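Local coordinates for GTP pyrophosphokinase (Streptococcus pneumoniae, PDB 2BE3), which probably transfers pyrophosphate from ATP to GTP or GDP, making the alarmone (p)ppGpp, at residues 13-25 with 128-141. Residues are numbered along the deposited sequence; the frame is centred on the assembly and turned at random.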
loop_
_atom_site.group_PDB
_atom_site.type_symbol
_atom_site.label_atom_id
_atom_site.label_comp_id
_atom_site.label_asym_id
_atom_site.label_seq_id
_atom_site.Cartn_x
_atom_site.Cartn_y
_atom_site.Cartn_z
ATOM N N ASP A 13 0.574 -10.546 -11.230
ATOM C CA ASP A 13 0.534 -10.316 -9.780
ATOM C C ASP A 13 1.250 -9.073 -9.263
ATOM O O ASP A 13 0.651 -8.295 -8.539
ATOM C CB ASP A 13 1.013 -11.546 -9.022
ATOM C CG ASP A 13 -0.113 -12.308 -8.441
ATOM O OD1 ASP A 13 -0.148 -13.558 -8.611
ATOM O OD2 ASP A 13 -1.001 -11.649 -7.817
ATOM N N PRO A 14 2.542 -8.903 -9.595
ATOM C CA PRO A 14 3.202 -7.659 -9.169
ATOM C C PRO A 14 2.436 -6.394 -9.580
ATOM O O PRO A 14 2.365 -5.459 -8.794
ATOM C CB PRO A 14 4.576 -7.716 -9.854
ATOM C CG PRO A 14 4.775 -9.141 -10.182
ATOM C CD PRO A 14 3.457 -9.825 -10.289
ATOM N N TYR A 15 1.864 -6.391 -10.786
ATOM C CA TYR A 15 1.044 -5.287 -11.286
ATOM C C TYR A 15 -0.272 -5.118 -10.517
ATOM O O TYR A 15 -0.610 -4.014 -10.133
ATOM C CB TYR A 15 0.786 -5.468 -12.795
ATOM C CG TYR A 15 2.064 -5.498 -13.596
ATOM C CD1 TYR A 15 2.644 -4.313 -14.048
ATOM C CD2 TYR A 15 2.715 -6.695 -13.868
ATOM C CE1 TYR A 15 3.814 -4.315 -14.765
ATOM C CE2 TYR A 15 3.896 -6.710 -14.588
ATOM C CZ TYR A 15 4.441 -5.520 -15.038
ATOM O OH TYR A 15 5.629 -5.520 -15.741
ATOM N N ILE A 16 -1.005 -6.199 -10.278
ATOM C CA ILE A 16 -2.168 -6.159 -9.402
ATOM C C ILE A 16 -1.764 -5.595 -8.011
ATOM O O ILE A 16 -2.403 -4.676 -7.486
ATOM C CB ILE A 16 -2.826 -7.586 -9.281
ATOM C CG1 ILE A 16 -3.370 -8.050 -10.636
ATOM C CG2 ILE A 16 -3.961 -7.646 -8.245
ATOM C CD1 ILE A 16 -3.719 -9.557 -10.709
ATOM N N GLN A 17 -0.696 -6.135 -7.433
ATOM C CA GLN A 17 -0.159 -5.630 -6.178
ATOM C C GLN A 17 0.185 -4.126 -6.226
ATOM O O GLN A 17 -0.251 -3.377 -5.340
ATOM C CB GLN A 17 1.072 -6.434 -5.765
ATOM C CG GLN A 17 1.466 -6.191 -4.350
ATOM C CD GLN A 17 2.749 -6.867 -3.983
ATOM O OE1 GLN A 17 3.181 -7.808 -4.640
ATOM N NE2 GLN A 17 3.395 -6.369 -2.942
ATOM N N ALA A 18 0.955 -3.711 -7.242
ATOM C CA ALA A 18 1.337 -2.300 -7.465
ATOM C C ALA A 18 0.179 -1.315 -7.643
ATOM O O ALA A 18 0.220 -0.229 -7.068
ATOM C CB ALA A 18 2.327 -2.165 -8.642
ATOM N N VAL A 19 -0.815 -1.673 -8.469
ATOM C CA VAL A 19 -2.070 -0.904 -8.594
ATOM C C VAL A 19 -2.798 -0.719 -7.245
ATOM O O VAL A 19 -3.239 0.393 -6.909
ATOM C CB VAL A 19 -3.066 -1.523 -9.629
ATOM C CG1 VAL A 19 -4.400 -0.775 -9.577
ATOM C CG2 VAL A 19 -2.470 -1.423 -11.034
ATOM N N GLY A 20 -2.927 -1.814 -6.500
ATOM C CA GLY A 20 -3.521 -1.801 -5.161
ATOM C C GLY A 20 -2.786 -0.871 -4.211
ATOM O O GLY A 20 -3.407 -0.041 -3.555
ATOM N N GLU A 21 -1.465 -0.975 -4.142
ATOM C CA GLU A 21 -0.690 -0.070 -3.303
ATOM C C GLU A 21 -0.773 1.383 -3.782
ATOM O O GLU A 21 -0.956 2.298 -2.973
ATOM C CB GLU A 21 0.756 -0.499 -3.215
ATOM C CG GLU A 21 0.991 -1.748 -2.403
ATOM C CD GLU A 21 2.446 -2.216 -2.456
ATOM O OE1 GLU A 21 3.371 -1.394 -2.755
ATOM O OE2 GLU A 21 2.666 -3.417 -2.191
ATOM N N LEU A 22 -0.654 1.599 -5.090
ATOM C CA LEU A 22 -0.622 2.956 -5.609
ATOM C C LEU A 22 -1.965 3.690 -5.441
ATOM O O LEU A 22 -1.987 4.867 -5.075
ATOM C CB LEU A 22 -0.128 2.969 -7.057
ATOM C CG LEU A 22 1.392 2.812 -7.183
ATOM C CD1 LEU A 22 1.835 2.449 -8.590
ATOM C CD2 LEU A 22 2.029 4.098 -6.713
ATOM N N LYS A 23 -3.072 2.984 -5.676
ATOM C CA LYS A 23 -4.417 3.524 -5.363
ATOM C C LYS A 23 -4.516 3.988 -3.950
ATOM O O LYS A 23 -5.026 5.056 -3.715
ATOM C CB LYS A 23 -5.561 2.535 -5.647
ATOM C CG LYS A 23 -5.908 2.468 -7.111
ATOM C CD LYS A 23 -7.186 1.701 -7.390
ATOM C CE LYS A 23 -7.142 0.322 -6.836
ATOM N NZ LYS A 23 -8.348 -0.424 -7.286
ATOM N N ILE A 24 -4.055 3.198 -2.997
ATOM C CA ILE A 24 -4.123 3.597 -1.596
ATOM C C ILE A 24 -3.178 4.776 -1.292
ATOM O O ILE A 24 -3.542 5.711 -0.583
ATOM C CB ILE A 24 -3.864 2.387 -0.660
ATOM C CG1 ILE A 24 -5.071 1.445 -0.659
ATOM C CG2 ILE A 24 -3.520 2.818 0.779
ATOM C CD1 ILE A 24 -4.665 0.004 -0.266
ATOM N N LYS A 25 -1.974 4.736 -1.844
ATOM C CA LYS A 25 -1.007 5.819 -1.667
ATOM C C LYS A 25 -1.469 7.133 -2.299
ATOM O O LYS A 25 -1.379 8.158 -1.683
ATOM C CB LYS A 25 0.367 5.400 -2.164
ATOM C CG LYS A 25 1.054 4.447 -1.194
ATOM C CD LYS A 25 2.160 3.699 -1.914
ATOM C CE LYS A 25 3.200 3.177 -0.924
ATOM N NZ LYS A 25 4.386 2.638 -1.658
ATOM N N TYR A 128 8.277 1.513 -10.123
ATOM C CA TYR A 128 7.705 1.217 -8.819
ATOM C C TYR A 128 8.132 -0.201 -8.452
ATOM O O TYR A 128 7.991 -1.137 -9.245
ATOM C CB TYR A 128 6.175 1.383 -8.848
ATOM C CG TYR A 128 5.524 1.261 -7.491
ATOM C CD1 TYR A 128 5.555 2.328 -6.585
ATOM C CD2 TYR A 128 4.901 0.061 -7.093
ATOM C CE1 TYR A 128 4.977 2.219 -5.330
ATOM C CE2 TYR A 128 4.342 -0.069 -5.826
ATOM C CZ TYR A 128 4.372 1.018 -4.952
ATOM O OH TYR A 128 3.804 0.911 -3.696
ATOM N N THR A 129 8.693 -0.351 -7.260
ATOM C CA THR A 129 9.116 -1.662 -6.765
ATOM C C THR A 129 8.111 -2.213 -5.754
ATOM O O THR A 129 7.740 -1.535 -4.794
ATOM C CB THR A 129 10.516 -1.570 -6.144
ATOM O OG1 THR A 129 11.390 -1.126 -7.171
ATOM C CG2 THR A 129 11.020 -2.962 -5.617
ATOM N N VAL A 130 7.652 -3.438 -6.006
ATOM C CA VAL A 130 6.815 -4.160 -5.031
ATOM C C VAL A 130 7.635 -5.259 -4.353
ATOM O O VAL A 130 8.489 -5.877 -4.985
ATOM C CB VAL A 130 5.523 -4.751 -5.665
ATOM C CG1 VAL A 130 4.578 -3.639 -6.031
ATOM C CG2 VAL A 130 5.851 -5.614 -6.893
ATOM N N ASP A 131 7.379 -5.481 -3.061
ATOM C CA ASP A 131 7.953 -6.624 -2.344
ATOM C C ASP A 131 7.027 -7.819 -2.456
ATOM O O ASP A 131 5.813 -7.706 -2.320
ATOM C CB ASP A 131 8.237 -6.272 -0.886
ATOM C CG ASP A 131 9.313 -5.210 -0.750
ATOM O OD1 ASP A 131 10.505 -5.525 -0.954
ATOM O OD2 ASP A 131 8.961 -4.060 -0.425
ATOM N N THR A 132 7.626 -8.964 -2.711
ATOM C CA THR A 132 6.928 -10.134 -3.207
ATOM C C THR A 132 7.588 -11.277 -2.455
ATOM O O THR A 132 8.783 -11.197 -2.191
ATOM C CB THR A 132 7.209 -10.224 -4.739
ATOM O OG1 THR A 132 6.237 -9.454 -5.449
ATOM C CG2 THR A 132 7.240 -11.619 -5.275
ATOM N N ILE A 133 6.846 -12.332 -2.117
ATOM C CA ILE A 133 7.447 -13.517 -1.463
ATOM C C ILE A 133 8.565 -14.178 -2.292
ATOM O O ILE A 133 9.443 -14.862 -1.738
ATOM C CB ILE A 133 6.398 -14.553 -0.988
ATOM C CG1 ILE A 133 5.788 -15.301 -2.176
ATOM C CG2 ILE A 133 5.305 -13.857 -0.170
ATOM C CD1 ILE A 133 5.570 -16.772 -1.910
ATOM N N ASN A 134 8.560 -13.940 -3.604
ATOM C CA ASN A 134 9.711 -14.276 -4.440
ATOM C C ASN A 134 10.745 -13.148 -4.586
ATOM O O ASN A 134 11.596 -13.200 -5.475
ATOM C CB ASN A 134 9.251 -14.713 -5.830
ATOM C CG ASN A 134 8.203 -15.788 -5.777
ATOM O OD1 ASN A 134 7.051 -15.550 -6.152
ATOM N ND2 ASN A 134 8.583 -16.980 -5.294
ATOM N N GLY A 135 10.677 -12.130 -3.732
ATOM C CA GLY A 135 11.643 -11.032 -3.788
ATOM C C GLY A 135 11.097 -9.733 -4.366
ATOM O O GLY A 135 10.028 -9.708 -4.956
ATOM N N ALA A 136 11.835 -8.648 -4.166
ATOM C CA ALA A 136 11.521 -7.359 -4.758
ATOM C C ALA A 136 11.392 -7.476 -6.275
ATOM O O ALA A 136 12.183 -8.154 -6.914
ATOM C CB ALA A 136 12.591 -6.357 -4.410
ATOM N N LYS A 137 10.380 -6.808 -6.827
ATOM C CA LYS A 137 10.153 -6.781 -8.257
ATOM C C LYS A 137 9.810 -5.339 -8.705
ATOM O O LYS A 137 8.868 -4.718 -8.188
ATOM C CB LYS A 137 9.060 -7.795 -8.594
ATOM C CG LYS A 137 8.548 -7.722 -10.004
ATOM C CD LYS A 137 9.473 -8.513 -10.926
ATOM C CE LYS A 137 9.476 -7.959 -12.339
ATOM N NZ LYS A 137 10.578 -8.631 -13.072
ATOM N N THR A 138 10.592 -4.805 -9.639
ATOM C CA THR A 138 10.386 -3.466 -10.187
ATOM C C THR A 138 9.532 -3.501 -11.456
ATOM O O THR A 138 9.802 -4.256 -12.370
ATOM C CB THR A 138 11.701 -2.761 -10.494
ATOM O OG1 THR A 138 12.434 -2.561 -9.283
ATOM C CG2 THR A 138 11.432 -1.414 -11.046
ATOM N N ILE A 139 8.482 -2.698 -11.489
ATOM C CA ILE A 139 7.581 -2.657 -12.628
ATOM C C ILE A 139 7.453 -1.208 -13.158
ATOM O O ILE A 139 7.797 -0.232 -12.457
ATOM C CB ILE A 139 6.182 -3.312 -12.305
ATOM C CG1 ILE A 139 5.489 -2.660 -11.118
ATOM C CG2 ILE A 139 6.317 -4.804 -11.986
ATOM C CD1 ILE A 139 4.460 -1.674 -11.517
ATOM N N LEU A 140 7.024 -1.066 -14.412
ATOM C CA LEU A 140 6.537 0.224 -14.877
ATOM C C LEU A 140 5.051 0.436 -14.538
ATOM O O LEU A 140 4.183 -0.429 -14.837
ATOM C CB LEU A 140 6.798 0.444 -16.386
ATOM C CG LEU A 140 8.267 0.437 -16.856
ATOM C CD1 LEU A 140 8.344 0.471 -18.387
ATOM C CD2 LEU A 140 9.078 1.539 -16.252
ATOM N N ALA A 141 4.738 1.609 -13.981
ATOM C CA ALA A 141 3.315 2.030 -13.858
ATOM C C ALA A 141 3.101 3.390 -14.540
ATOM O O ALA A 141 4.002 4.242 -14.565
ATOM C CB ALA A 141 2.893 2.075 -12.406
HETATM O O HOH W 1 6.495 -3.257 -16.324
HETATM O O HOH W 2 2.875 -9.835 -6.282
HETATM O O HOH W 3 5.011 -4.113 -1.461
HETATM O O HOH W 4 6.114 -1.212 -2.548
#
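Y128 lies across one flank of the helix, one ring face against L22 and its hydroxyl between E21 and K25. CG of L22 stands 4.0 Å from the ring centroid of Y128, almost on the ring normal; the branched leucine suits the place because its two methyls then spread over the aromatic face. With CG of Y128 anti to the backbone N (chi1 -173°), the ring extends across that flank and its OH becomes a two-bond junction: it donates to OE1 of E21 at 2.5 Å, on the anti lone pair of that carboxylate, and accepts from NZ of K25 at 2.7 Å, which arrives in the ring plane. A phenol suits this place because it is greasy on its face and polar at its end. The lysine's charge probably makes the phenol a stronger donor to the carboxylate.

A18, small enough to let the strands come close, puts its CB 3.6 Å from CD1 of I139 and also touches Y128 and V130. One turn earlier, Y15 offers a ring face to I139, whose CG2 sits 3.9 Å from the ring centroid, displaced toward the rim; a water joins the Y15 hydroxyl to N of L140. P14 packs its CB against V130 CG2, its compact ring giving an apolar surface to V130, I139 and the K137 chain. Beside it, the extended Q17 fits because its amide has two N-H groups: NE2 sends one in a nearly straight bond (171°) to O of D131, with that oxygen in its amide plane, and the other to OE2 of E21, fixing the amide's rotation.

Helix 6-35 thus lies across the antiparallel hairpin of strands 122-130 and 137-147. In the same mixed sheet the strands flanking this hairpin, 77-83 and 102-109, also touch L22; K25 also pairs with D101, and D131 bonds Q100 of the second subunit.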